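Local coordinates for protein diphthine synthase (Entamoeba histolytica, PDB 3I4T) that probably uses S-adenosylmethionine to methylate the modified histidine of translation elongation factor 2 during diphthamide synthesis, at residues L28-E33 with T56-C61; C47-E53 with K96-V102; G104-G108 with V128-S133; S153-W157 with P206-T210; K248-G252 with L284-Y289. All coordinates share one frame; numbering follows the deposited sequence.

Interactions 1, 2 and 3 belong to the parallel sheet and the loops at its strand ends. Interactions 4 and 5 belong to the mixed sheet of the other half of the chain. Interaction 2 is a buried strand pair held by backbone bonds. Interaction 3 is also buried, but an aspartate does the polar work there. Interaction 1 is partly buried and touches both. Leu-28 packs on Leu-52 and Leu-101 of interaction 2, and Gly-29 meets Gly-104 of interaction 3. Interactions 1 and 3 both reach the second subunit. Interaction 4 is a partly exposed ring sandwich, while interaction 5 combines a backbone bridge with ring packing.

Interaction 1: residues L28-E33 with T56-C61; sequences LGLYDE and TAILQC
The glycine-rich turn that follows the first strand in tetrapyrrole methylases includes Leu-28 to Glu-33 here, which pack against Thr-56 to Cys-61. Both segments follow strands of the parallel sheet; 56-58 ends a 3-10 segment and the rest is loop. Leu-59 is the main side chain of the contact, and its two methyls do different work. Leu-59 CD1 meets Leu-28 CD1 at 3.8 Å, and the two side chains cross at about a right angle. Leu-59 CD2 sits 3.3 Å from Tyr-31 O. Thr-56 CG2 adds another methyl, 3.9 Å from Leu-28 CD1. Tyr-31 O also accepts from Gln-60 N at 2.7 Å, and the N-H points almost straight at it (171°). Gln-60 is the centre of an inverse gamma turn. Its CB lies 3.6 Å from Tyr-31 CE1. Its amide carbon CD meets the edge of the ring, with the amide plane 89° from the ring plane. Tyr-31 CB points away from the other segment, but CG lies anti to the backbone N (chi1 169°), and this brings the ring back to Gln-60. Asp-32 CB lies over one ring face. Water 1 binds Tyr-31 OH at 2.6 Å. Asp-32 OD2 makes a salt bridge to Arg-39 of the second subunit, and Tyr-31 packs on that arginine. One short backbone bond and a leucine thus join the segments, while the Asp-32 carboxylate serves the subunit interface.

Interaction 2: residues C47-E53 with K96-V102; sequences CDLVFLE and KNVALLV
Leu-101, Phe-51 and Ala-99 bury the most surface where strands 49-52 and 97-102 lie side by side in the parallel sheet of the methylase fold. The strand axes run in the same direction, 20° apart. Leu-101 shares one face of the sheet with Ala-99, Val-50 and Leu-52. Its CB is 3.5 Å from Leu-52 CD2, and its CD1 is 3.8 Å from Val-50 CG1. CG of Leu-101 is turned anti to its own carbonyl carbon (chi1 -52°), and CD1 comes between the branches of these two neighbours. Farther along this face Ala-99 CB rests on Cys-47 SG at 3.7 Å. Tyr-70 and Leu-28 also pack on Leu-101. Phe-51 lies on the other face with Val-98 and Leu-100. Its CE2 is 3.7 Å from Val-98 CG1, and its edge meets Ala-99 O in the ring plane. The backbone ladder runs through the same residues. Ala-99 N donates to Leu-49 O, Leu-101 N to Phe-51 O, and Glu-53 N to Leu-101 O. Phe-51 bonds with both its N and its O to strand 97-102, to Ala-99 and Leu-101, as in a parallel pair. Strand 22-27 binds the other edge of 97-102, and Ile-75 continues the sheet beyond 49-52. The ladder's straightest rung is Phe-51 N to Ala-99 O, 2.7 Å long with an N-H...O angle of 175°.

Interaction 3: residues G104-G108 with V128-S133; sequences GDVYG and VIHNAS
Asp-105 OD2 is gripped twice, by Gly-108 N at 3.0 Å and by Asn-136 ND2 of the second subunit, while Asp-105 OD1 takes Asn-131 N across the contact at 3.3 Å. The bond from Asn-131 is fairly straight (164°), but it comes from above the carboxylate plane, 35° out of it. Gly-108 N comes to OD2 from the other side of that plane. With chi1 at -177° CG of Asp-105 points off opposite the backbone N, and the carboxylate reaches between the helix start and the loop of Asn-131. These bonds should hold its rotation. His-130 CD2 approaches the same OD1 at 3.6 Å. Its ring then meets Tyr-107 rim to rim, with neither ring over the other. His-130 NE2 lies 3.3 Å from Tyr-107 CE2, in the plane of the tyrosine ring. Val-128 closes the apolar end. Its CG1 is 3.5 Å from Val-106 CG2 and also sits over one face of the His-130 ring. Val-128 CG2 lies 3.4 Å from Tyr-107 OH. Phe-116 of helix 113-122 backs both valines and meets the Tyr-107 ring. Asn-131 ND2 bonds to the carbonyls of Gly-27 and Asp-35. The aspartate is an N-cap: it caps the helix that starts at Val-106, just after strand 97-102. A Gly-Asp pair after this strand recurs in tetrapyrrole methylases, and here it also joins the two subunits.

Interaction 4: residues S153-W157 with P206-T210; sequences SVCFW and PRYMT
Phe-156 is sandwiched between Arg-207 and Met-209, a cation-pi contact on one face and a Met-aromatic contact on the other. The two segments lie beside strand 180-187 in the mixed sheet. Arg-207 CZ stands 4.5 Å from the centroid of the Phe-156 ring, only 4° off the ring normal. The guanidinium is not stacked flat, since its plane is 48° from that of the ring. NH2 is its nearest atom to the ring, over CG. On the opposite face Met-209 CE lies 4.0 Å from the ring centroid, a CH-pi contact. The methionine chain is extended until it bends at chi3 (-81°), and the bend turns its methyl to the ring. Met-209 SD stays farther from the ring and packs on Val-154 CG1 at 3.8 Å. The ring tip reaches the backbone too, with Phe-156 CZ 3.4 Å from Met-209 CA. Strand 180-187 positions both sides. Arg-207 and Met-209 make backbone bonds to Lys-187 and Asp-185, and Asp-185 OD2 also accepts from Phe-156 N. Gln-217 of helix 211-225 donates to Cys-155 O. Met-209 CE lies 3.4 Å from that same oxygen, Cys-155 O.

Interaction 5: residues K248-G252 with L284-Y289; sequences KIVYG and LEYFKY
The Phe-287 ring has Ile-249 on one face and Tyr-286 CB on the other. Ile-249 CG2 lies over the face, offset toward the rim, and comes within 3.5 Å of Phe-287 CG. This is a CH-pi contact with the methyl 3.8 Å from the centroid of the Phe-287 ring. Tyr-286 CB sits over the centre of the opposite face. The Tyr-251 ring receives Leu-284 on one face in a second CH-pi contact. Leu-284 CB is 3.7 Å from Tyr-251 CD2, and its CD1 spreads to Tyr-251 CZ at 3.9 Å. The two side chains cross at about a right angle. The first torsion of Tyr-251 (chi1 179°) swings CG to the far side from the backbone N, and this turns a ring face to Leu-284. Tyr-289 offers its edge, with Val-250 CG1 near the ring plane and 3.8 Å from Tyr-289 CB. Between these rings the chain after helix 278-284 joins the edge of strand 248-253. This is a single bridge, Tyr-251 with Lys-288, that adds the C-terminal segment to the mixed sheet. Tyr-251 N donates to Phe-287 O at 2.8 Å. The bond is nearly straight (N-H...O 176°), but the donor lies well above the carbonyl plane. Tyr-289 N returns a bond to Tyr-251 O at 2.9 Å. Val-250 and Gly-252 make their backbone bonds to strand 235-240 instead. From that strand Val-237 and Met-239 pack on Ile-249, and Met-235 and Val-237 on Tyr-251. At the outer side Lys-288 NZ forms a salt bridge with Glu-285 OE1; its hydrogen bond is weak.

Interaction 1: residues L28-E33 with T56-C61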
# COMPACT_ATOMS: atom_id res chain seq x y z
N LEU A 28 -10.42 2.99 6.83
CA LEU A 28 -10.84 4.38 6.98
C LEU A 28 -9.90 5.41 6.35
O LEU A 28 -10.25 6.59 6.23
CB LEU A 28 -11.09 4.71 8.45
CG LEU A 28 -12.27 3.98 9.12
CD1 LEU A 28 -12.21 4.18 10.61
CD2 LEU A 28 -13.62 4.41 8.57
N GLY A 29 -8.72 4.97 5.93
CA GLY A 29 -7.68 5.91 5.52
C GLY A 29 -6.85 6.29 6.72
O GLY A 29 -6.89 5.62 7.75
N LEU A 30 -6.10 7.38 6.62
CA LEU A 30 -5.04 7.66 7.60
C LEU A 30 -5.18 8.94 8.41
O LEU A 30 -4.45 9.13 9.39
CB LEU A 30 -3.67 7.63 6.90
CG LEU A 30 -3.15 6.32 6.29
CD1 LEU A 30 -1.92 6.59 5.43
CD2 LEU A 30 -2.82 5.30 7.35
N TYR A 31 -6.09 9.82 8.02
CA TYR A 31 -6.15 11.15 8.63
C TYR A 31 -7.45 11.45 9.41
O TYR A 31 -7.43 11.52 10.63
CB TYR A 31 -5.84 12.23 7.59
CG TYR A 31 -6.11 13.64 8.05
CD1 TYR A 31 -5.74 14.06 9.33
CD2 TYR A 31 -6.73 14.56 7.20
CE1 TYR A 31 -6.00 15.36 9.77
CE2 TYR A 31 -6.98 15.87 7.63
CZ TYR A 31 -6.60 16.26 8.91
OH TYR A 31 -6.83 17.53 9.37
N ASP A 32 -8.56 11.62 8.70
CA ASP A 32 -9.81 11.97 9.36
C ASP A 32 -10.99 11.26 8.72
O ASP A 32 -10.81 10.43 7.83
CB ASP A 32 -10.00 13.49 9.38
CG ASP A 32 -10.26 14.07 8.01
OD1 ASP A 32 -10.45 13.29 7.03
OD2 ASP A 32 -10.28 15.33 7.90
N GLU A 33 -12.20 11.61 9.17
CA GLU A 33 -13.45 11.02 8.70
C GLU A 33 -13.69 11.16 7.19
O GLU A 33 -14.47 10.42 6.61
CB GLU A 33 -14.65 11.60 9.49
CG GLU A 33 -15.12 13.00 9.06
CD GLU A 33 -14.28 14.15 9.62
OE1 GLU A 33 -13.29 13.91 10.35
OE2 GLU A 33 -14.62 15.31 9.31
N THR A 56 -8.55 3.25 16.19
CA THR A 56 -9.13 4.35 15.39
C THR A 56 -9.18 5.69 16.13
O THR A 56 -9.38 6.73 15.50
CB THR A 56 -10.53 4.00 14.83
OG1 THR A 56 -11.41 3.64 15.91
CG2 THR A 56 -10.45 2.84 13.83
N ALA A 57 -8.99 5.67 17.45
CA ALA A 57 -8.91 6.89 18.25
C ALA A 57 -7.79 7.84 17.78
O ALA A 57 -7.83 9.05 18.02
CB ALA A 57 -8.77 6.56 19.74
N ILE A 58 -6.79 7.28 17.08
CA ILE A 58 -5.68 8.06 16.53
C ILE A 58 -6.09 8.99 15.38
O ILE A 58 -5.42 9.99 15.12
CB ILE A 58 -4.47 7.16 16.12
CG1 ILE A 58 -3.17 7.98 16.04
CG2 ILE A 58 -4.73 6.39 14.81
CD1 ILE A 58 -2.80 8.69 17.33
N LEU A 59 -7.19 8.67 14.69
CA LEU A 59 -7.74 9.54 13.65
C LEU A 59 -8.09 10.94 14.17
O LEU A 59 -8.50 11.11 15.32
CB LEU A 59 -8.95 8.89 12.98
CG LEU A 59 -8.71 7.78 11.96
CD1 LEU A 59 -10.02 7.19 11.47
CD2 LEU A 59 -7.89 8.28 10.78
N GLN A 60 -7.92 11.93 13.30
CA GLN A 60 -8.09 13.33 13.68
C GLN A 60 -9.53 13.80 13.46
O GLN A 60 -9.82 14.73 12.69
CB GLN A 60 -7.02 14.21 13.01
CG GLN A 60 -5.58 13.77 13.37
CD GLN A 60 -4.51 14.83 13.08
OE1 GLN A 60 -4.71 16.01 13.35
NE2 GLN A 60 -3.38 14.39 12.55
N CYS A 61 -10.43 13.12 14.16
CA CYS A 61 -11.85 13.44 14.25
C CYS A 61 -12.32 13.02 15.64
O CYS A 61 -11.68 12.19 16.30
CB CYS A 61 -12.65 12.63 13.23
SG CYS A 61 -12.67 10.84 13.60
O HOH W 1 -6.79 18.24 11.92

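Interaction 2: residues C47-E53 with K96-V102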
# COMPACT_ATOMS: atom_id res chain seq x y z
N CYS A 47 -25.30 -0.96 7.08
CA CYS A 47 -25.11 -1.91 8.17
C CYS A 47 -25.98 -1.63 9.37
O CYS A 47 -26.31 -0.48 9.64
CB CYS A 47 -23.64 -1.96 8.60
SG CYS A 47 -22.64 -3.04 7.59
N ASP A 48 -26.34 -2.68 10.10
CA ASP A 48 -27.15 -2.53 11.30
C ASP A 48 -26.28 -2.14 12.49
O ASP A 48 -26.75 -1.44 13.40
CB ASP A 48 -27.93 -3.81 11.59
CG ASP A 48 -28.62 -4.37 10.35
OD1 ASP A 48 -28.34 -5.54 10.00
OD2 ASP A 48 -29.43 -3.65 9.73
N LEU A 49 -25.03 -2.59 12.50
CA LEU A 49 -24.11 -2.29 13.59
C LEU A 49 -22.76 -1.89 13.04
O LEU A 49 -22.28 -2.49 12.08
CB LEU A 49 -23.96 -3.50 14.52
CG LEU A 49 -25.18 -3.97 15.34
CD1 LEU A 49 -25.02 -5.43 15.70
CD2 LEU A 49 -25.42 -3.13 16.61
N VAL A 50 -22.15 -0.88 13.66
CA VAL A 50 -20.88 -0.36 13.19
C VAL A 50 -19.86 -0.31 14.32
O VAL A 50 -20.05 0.40 15.31
CB VAL A 50 -21.04 1.05 12.56
CG1 VAL A 50 -19.71 1.52 11.96
CG2 VAL A 50 -22.13 1.04 11.50
N PHE A 51 -18.79 -1.06 14.18
CA PHE A 51 -17.76 -1.11 15.20
C PHE A 51 -16.51 -0.39 14.73
O PHE A 51 -16.15 -0.43 13.55
CB PHE A 51 -17.40 -2.54 15.56
CG PHE A 51 -18.50 -3.30 16.22
CD1 PHE A 51 -18.51 -3.46 17.60
CD2 PHE A 51 -19.53 -3.88 15.47
CE1 PHE A 51 -19.54 -4.18 18.23
CE2 PHE A 51 -20.55 -4.60 16.08
CZ PHE A 51 -20.56 -4.75 17.46
N LEU A 52 -15.86 0.28 15.68
CA LEU A 52 -14.54 0.84 15.47
C LEU A 52 -13.53 0.06 16.28
O LEU A 52 -13.71 -0.14 17.49
CB LEU A 52 -14.49 2.29 15.91
CG LEU A 52 -15.01 3.39 14.99
CD1 LEU A 52 -15.05 4.68 15.76
CD2 LEU A 52 -14.12 3.56 13.77
N GLU A 53 -12.49 -0.39 15.60
CA GLU A 53 -11.26 -0.82 16.26
C GLU A 53 -10.75 0.36 17.11
O GLU A 53 -10.63 1.47 16.61
CB GLU A 53 -10.25 -1.20 15.19
CG GLU A 53 -8.94 -1.73 15.71
CD GLU A 53 -7.87 -1.76 14.63
OE1 GLU A 53 -7.71 -0.75 13.89
OE2 GLU A 53 -7.17 -2.79 14.54
N LYS A 96 -26.84 -10.39 11.03
CA LYS A 96 -27.01 -9.02 10.52
C LYS A 96 -25.76 -8.51 9.81
O LYS A 96 -24.65 -8.99 10.07
CB LYS A 96 -27.31 -8.07 11.69
CG LYS A 96 -28.57 -8.42 12.47
CD LYS A 96 -28.52 -7.81 13.86
CE LYS A 96 -29.13 -8.76 14.88
NZ LYS A 96 -28.54 -8.56 16.25
N ASN A 97 -25.94 -7.54 8.92
CA ASN A 97 -24.82 -6.81 8.31
C ASN A 97 -24.10 -5.95 9.34
O ASN A 97 -24.66 -5.00 9.88
CB ASN A 97 -25.29 -5.94 7.15
CG ASN A 97 -25.92 -6.74 6.04
OD1 ASN A 97 -25.25 -7.50 5.34
ND2 ASN A 97 -27.23 -6.58 5.87
N VAL A 98 -22.85 -6.32 9.61
CA VAL A 98 -22.03 -5.68 10.63
C VAL A 98 -20.81 -5.07 9.94
O VAL A 98 -20.25 -5.67 9.02
CB VAL A 98 -21.59 -6.71 11.70
CG1 VAL A 98 -20.56 -6.12 12.67
CG2 VAL A 98 -22.80 -7.26 12.45
N ALA A 99 -20.42 -3.88 10.37
CA ALA A 99 -19.25 -3.21 9.82
C ALA A 99 -18.18 -3.05 10.89
O ALA A 99 -18.47 -2.67 12.03
CB ALA A 99 -19.62 -1.85 9.26
N LEU A 100 -16.94 -3.39 10.53
CA LEU A 100 -15.79 -3.12 11.37
C LEU A 100 -14.89 -2.11 10.69
O LEU A 100 -14.44 -2.33 9.57
CB LEU A 100 -15.02 -4.41 11.69
CG LEU A 100 -13.69 -4.26 12.46
CD1 LEU A 100 -13.86 -3.53 13.81
CD2 LEU A 100 -13.03 -5.61 12.65
N LEU A 101 -14.62 -1.01 11.37
CA LEU A 101 -13.85 0.08 10.82
C LEU A 101 -12.43 0.09 11.39
O LEU A 101 -12.24 0.06 12.61
CB LEU A 101 -14.55 1.41 11.09
CG LEU A 101 -16.03 1.57 10.71
CD1 LEU A 101 -16.45 3.02 10.87
CD2 LEU A 101 -16.28 1.08 9.29
N VAL A 102 -11.44 0.12 10.51
CA VAL A 102 -10.03 0.05 10.92
C VAL A 102 -9.26 1.20 10.29
O VAL A 102 -9.59 1.63 9.19
CB VAL A 102 -9.37 -1.31 10.53
CG1 VAL A 102 -10.16 -2.48 11.09
CG2 VAL A 102 -9.23 -1.46 9.02

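Interaction 3: residues G104-G108 with V128-S133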
# COMPACT_ATOMS: atom_id res chain seq x y z
N GLY A 104 -6.47 3.00 8.27
CA GLY A 104 -5.67 2.62 7.11
C GLY A 104 -6.34 1.66 6.15
O GLY A 104 -7.41 1.95 5.61
N ASP A 105 -5.67 0.53 5.91
CA ASP A 105 -6.16 -0.53 5.01
C ASP A 105 -6.26 -1.83 5.81
O ASP A 105 -5.46 -2.09 6.72
CB ASP A 105 -5.21 -0.70 3.82
CG ASP A 105 -5.69 -1.74 2.81
OD1 ASP A 105 -6.87 -1.67 2.40
OD2 ASP A 105 -4.87 -2.61 2.39
N VAL A 106 -7.25 -2.64 5.48
CA VAL A 106 -7.49 -3.89 6.17
C VAL A 106 -6.25 -4.80 6.16
O VAL A 106 -5.80 -5.27 7.21
CB VAL A 106 -8.66 -4.64 5.51
CG1 VAL A 106 -9.03 -5.87 6.32
CG2 VAL A 106 -9.83 -3.71 5.33
N TYR A 107 -5.73 -5.03 4.96
CA TYR A 107 -4.57 -5.87 4.74
C TYR A 107 -3.30 -5.08 5.01
O TYR A 107 -2.34 -5.62 5.57
CB TYR A 107 -4.54 -6.41 3.31
CG TYR A 107 -5.72 -7.26 2.95
CD1 TYR A 107 -5.95 -8.48 3.60
CD2 TYR A 107 -6.61 -6.86 1.97
CE1 TYR A 107 -7.04 -9.26 3.27
CE2 TYR A 107 -7.70 -7.64 1.63
CZ TYR A 107 -7.91 -8.84 2.28
OH TYR A 107 -9.00 -9.63 1.94
N GLY A 108 -3.31 -3.81 4.59
CA GLY A 108 -2.22 -2.87 4.84
C GLY A 108 -1.76 -2.89 6.29
O GLY A 108 -0.56 -2.84 6.57
N VAL A 128 -14.26 -7.01 2.24
CA VAL A 128 -13.20 -6.05 2.52
C VAL A 128 -13.38 -4.81 1.64
O VAL A 128 -13.60 -4.93 0.46
CB VAL A 128 -11.80 -6.68 2.27
CG1 VAL A 128 -10.67 -5.68 2.53
CG2 VAL A 128 -11.62 -7.92 3.16
N ILE A 129 -13.33 -3.63 2.25
CA ILE A 129 -13.29 -2.38 1.51
C ILE A 129 -11.93 -1.72 1.75
O ILE A 129 -11.55 -1.43 2.90
CB ILE A 129 -14.51 -1.47 1.84
CG1 ILE A 129 -15.81 -2.13 1.32
CG2 ILE A 129 -14.35 -0.08 1.24
CD1 ILE A 129 -17.10 -1.68 1.99
N HIS A 130 -11.18 -1.51 0.67
CA HIS A 130 -9.79 -1.07 0.71
C HIS A 130 -9.67 0.45 0.80
O HIS A 130 -10.57 1.18 0.34
CB HIS A 130 -9.04 -1.56 -0.54
CG HIS A 130 -8.94 -3.06 -0.65
ND1 HIS A 130 -9.83 -3.81 -1.38
CD2 HIS A 130 -8.08 -3.94 -0.09
CE1 HIS A 130 -9.52 -5.09 -1.28
NE2 HIS A 130 -8.46 -5.20 -0.49
N ASN A 131 -8.56 0.92 1.37
CA ASN A 131 -8.24 2.34 1.49
C ASN A 131 -6.71 2.54 1.55
O ASN A 131 -5.94 1.59 1.37
CB ASN A 131 -8.91 2.91 2.74
CG ASN A 131 -9.26 4.40 2.61
OD1 ASN A 131 -8.51 5.18 2.00
ND2 ASN A 131 -10.38 4.80 3.20
N ALA A 132 -6.26 3.78 1.79
CA ALA A 132 -4.84 4.09 1.87
C ALA A 132 -4.19 3.36 3.03
O ALA A 132 -4.83 3.01 4.01
CB ALA A 132 -4.61 5.60 1.96
N SER A 133 -2.89 3.11 2.91
CA SER A 133 -2.14 2.38 3.90
C SER A 133 -0.83 3.13 4.12
O SER A 133 -0.30 3.74 3.19
CB SER A 133 -1.85 0.97 3.38
OG SER A 133 -0.68 0.42 3.96

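Interaction 4: residues S153-W157 with P206-T210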
# COMPACT_ATOMS: atom_id res chain seq x y z
N SER A 153 9.27 -4.43 12.55
CA SER A 153 8.60 -3.83 13.72
C SER A 153 9.52 -3.72 14.91
O SER A 153 10.18 -4.70 15.30
CB SER A 153 7.34 -4.63 14.11
OG SER A 153 6.30 -4.45 13.16
N VAL A 154 9.58 -2.53 15.49
CA VAL A 154 10.32 -2.31 16.73
C VAL A 154 9.34 -2.33 17.91
O VAL A 154 8.30 -1.67 17.86
CB VAL A 154 11.16 -1.02 16.67
CG1 VAL A 154 11.90 -0.80 17.99
CG2 VAL A 154 12.18 -1.10 15.54
N CYS A 155 9.68 -3.10 18.94
CA CYS A 155 8.83 -3.27 20.12
C CYS A 155 9.37 -2.51 21.33
O CYS A 155 10.57 -2.20 21.39
CB CYS A 155 8.71 -4.76 20.47
SG CYS A 155 7.84 -5.76 19.21
N PHE A 156 8.49 -2.21 22.28
CA PHE A 156 8.89 -1.65 23.57
C PHE A 156 9.64 -2.69 24.40
O PHE A 156 9.14 -3.80 24.61
CB PHE A 156 7.68 -1.15 24.37
CG PHE A 156 7.24 0.24 24.01
CD1 PHE A 156 8.07 1.32 24.22
CD2 PHE A 156 5.97 0.46 23.47
CE1 PHE A 156 7.67 2.60 23.89
CE2 PHE A 156 5.55 1.74 23.14
CZ PHE A 156 6.40 2.81 23.35
N TRP A 157 10.83 -2.33 24.86
CA TRP A 157 11.61 -3.20 25.73
C TRP A 157 11.08 -3.17 27.16
O TRP A 157 10.60 -2.13 27.63
CB TRP A 157 13.08 -2.83 25.68
CG TRP A 157 13.78 -3.37 24.47
CD1 TRP A 157 13.21 -4.04 23.42
CD2 TRP A 157 15.17 -3.26 24.17
NE1 TRP A 157 14.17 -4.38 22.49
CE2 TRP A 157 15.38 -3.90 22.93
CE3 TRP A 157 16.26 -2.69 24.83
CZ2 TRP A 157 16.65 -3.99 22.33
CZ3 TRP A 157 17.53 -2.77 24.24
CH2 TRP A 157 17.71 -3.42 23.00
N PRO A 206 -3.18 4.48 25.79
CA PRO A 206 -2.28 3.90 24.78
C PRO A 206 -0.97 4.67 24.59
O PRO A 206 -0.97 5.89 24.40
CB PRO A 206 -3.14 3.93 23.51
CG PRO A 206 -4.52 3.79 24.01
CD PRO A 206 -4.55 4.62 25.27
N ARG A 207 0.13 3.94 24.64
CA ARG A 207 1.46 4.52 24.53
C ARG A 207 2.02 4.20 23.15
O ARG A 207 2.17 3.04 22.78
CB ARG A 207 2.36 3.98 25.66
CG ARG A 207 3.59 4.83 25.98
CD ARG A 207 4.25 4.41 27.31
NE ARG A 207 5.11 3.21 27.21
CZ ARG A 207 4.80 2.01 27.71
NH1 ARG A 207 3.64 1.80 28.33
NH2 ARG A 207 5.66 1.00 27.58
N TYR A 208 2.30 5.24 22.38
CA TYR A 208 2.85 5.09 21.05
C TYR A 208 4.36 5.32 21.08
O TYR A 208 4.83 6.32 21.64
CB TYR A 208 2.21 6.10 20.11
CG TYR A 208 0.80 5.76 19.73
CD1 TYR A 208 0.52 5.22 18.48
CD2 TYR A 208 -0.27 6.00 20.61
CE1 TYR A 208 -0.79 4.91 18.10
CE2 TYR A 208 -1.58 5.69 20.26
CZ TYR A 208 -1.83 5.14 19.00
OH TYR A 208 -3.11 4.80 18.61
N MET A 209 5.11 4.39 20.50
CA MET A 209 6.55 4.55 20.41
C MET A 209 6.86 5.70 19.48
O MET A 209 6.19 5.90 18.47
CB MET A 209 7.21 3.26 19.90
CG MET A 209 8.72 3.38 19.73
SD MET A 209 9.47 1.83 19.23
CE MET A 209 9.60 0.98 20.80
N THR A 210 7.88 6.46 19.85
CA THR A 210 8.37 7.58 19.05
C THR A 210 9.57 7.18 18.20
O THR A 210 10.29 6.22 18.50
CB THR A 210 8.83 8.75 19.95
OG1 THR A 210 9.94 8.33 20.76
CG2 THR A 210 7.69 9.23 20.84

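Interaction 5: residues K248-G252 with L284-Y289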
# COMPACT_ATOMS: atom_id res chain seq x y z
N LYS A 248 4.67 15.53 9.17
CA LYS A 248 6.02 16.02 9.34
C LYS A 248 7.00 14.96 8.83
O LYS A 248 6.89 13.79 9.21
CB LYS A 248 6.28 16.36 10.82
CG LYS A 248 7.66 16.92 11.13
CD LYS A 248 7.77 18.41 10.82
CE LYS A 248 9.24 18.84 10.69
NZ LYS A 248 9.49 19.88 9.62
N ILE A 249 7.93 15.38 7.96
CA ILE A 249 8.96 14.50 7.42
C ILE A 249 10.34 15.14 7.57
O ILE A 249 10.55 16.26 7.09
CB ILE A 249 8.73 14.20 5.92
CG1 ILE A 249 7.38 13.52 5.69
CG2 ILE A 249 9.86 13.35 5.34
CD1 ILE A 249 7.01 13.40 4.23
N VAL A 250 11.27 14.45 8.22
CA VAL A 250 12.63 14.95 8.38
C VAL A 250 13.62 13.92 7.91
O VAL A 250 13.54 12.77 8.31
CB VAL A 250 12.98 15.33 9.85
CG1 VAL A 250 14.34 15.99 9.94
CG2 VAL A 250 11.95 16.27 10.42
N TYR A 251 14.55 14.35 7.06
CA TYR A 251 15.63 13.50 6.56
C TYR A 251 16.94 13.96 7.18
O TYR A 251 17.37 15.11 6.98
CB TYR A 251 15.70 13.62 5.05
CG TYR A 251 16.79 12.81 4.35
CD1 TYR A 251 16.88 11.44 4.50
CD2 TYR A 251 17.71 13.45 3.50
CE1 TYR A 251 17.86 10.71 3.84
CE2 TYR A 251 18.69 12.73 2.83
CZ TYR A 251 18.76 11.37 3.01
OH TYR A 251 19.73 10.65 2.35
N GLY A 252 17.58 13.08 7.93
CA GLY A 252 18.82 13.44 8.62
C GLY A 252 19.47 12.28 9.34
O GLY A 252 18.98 11.14 9.28
N LEU A 284 14.21 13.84 -1.15
CA LEU A 284 14.54 13.79 0.27
C LEU A 284 15.08 15.12 0.78
O LEU A 284 14.86 15.49 1.94
CB LEU A 284 15.55 12.68 0.57
CG LEU A 284 14.97 11.26 0.45
CD1 LEU A 284 16.09 10.25 0.34
CD2 LEU A 284 14.03 10.93 1.61
N GLU A 285 15.80 15.83 -0.10
CA GLU A 285 16.51 17.05 0.24
C GLU A 285 15.55 18.13 0.74
O GLU A 285 15.90 18.92 1.61
CB GLU A 285 17.34 17.54 -0.95
CG GLU A 285 18.18 18.78 -0.69
CD GLU A 285 19.29 18.54 0.33
OE1 GLU A 285 19.87 17.42 0.35
OE2 GLU A 285 19.58 19.47 1.11
N TYR A 286 14.32 18.11 0.23
CA TYR A 286 13.25 18.98 0.73
C TYR A 286 12.95 18.85 2.23
O TYR A 286 12.33 19.73 2.82
CB TYR A 286 11.96 18.74 -0.06
CG TYR A 286 12.03 19.23 -1.48
CD1 TYR A 286 11.80 20.59 -1.80
CD2 TYR A 286 12.32 18.35 -2.53
CE1 TYR A 286 11.85 21.04 -3.13
CE2 TYR A 286 12.38 18.79 -3.85
CZ TYR A 286 12.15 20.13 -4.14
OH TYR A 286 12.21 20.56 -5.45
N PHE A 287 13.39 17.74 2.83
CA PHE A 287 13.09 17.45 4.22
C PHE A 287 14.36 17.41 5.06
O PHE A 287 14.31 17.00 6.21
CB PHE A 287 12.33 16.13 4.37
CG PHE A 287 11.22 15.95 3.39
CD1 PHE A 287 10.11 16.80 3.41
CD2 PHE A 287 11.27 14.93 2.44
CE1 PHE A 287 9.07 16.65 2.49
CE2 PHE A 287 10.24 14.76 1.52
CZ PHE A 287 9.14 15.62 1.53
N LYS A 288 15.47 17.84 4.47
CA LYS A 288 16.77 17.84 5.14
C LYS A 288 16.74 18.56 6.49
O LYS A 288 16.15 19.64 6.60
CB LYS A 288 17.81 18.51 4.23
CG LYS A 288 19.24 18.19 4.56
CD LYS A 288 19.76 17.10 3.66
CE LYS A 288 21.27 17.01 3.71
NZ LYS A 288 21.75 16.03 2.69
N TYR A 289 17.39 17.97 7.49
CA TYR A 289 17.42 18.50 8.86
C TYR A 289 18.29 19.76 9.04
O TYR A 289 19.41 19.85 8.51
CB TYR A 289 17.86 17.39 9.85
CG TYR A 289 18.20 17.92 11.24
CD1 TYR A 289 17.21 18.09 12.20
CD2 TYR A 289 19.52 18.27 11.58
CE1 TYR A 289 17.50 18.59 13.47
CE2 TYR A 289 19.82 18.77 12.84
CZ TYR A 289 18.80 18.93 13.78
OH TYR A 289 19.08 19.42 15.03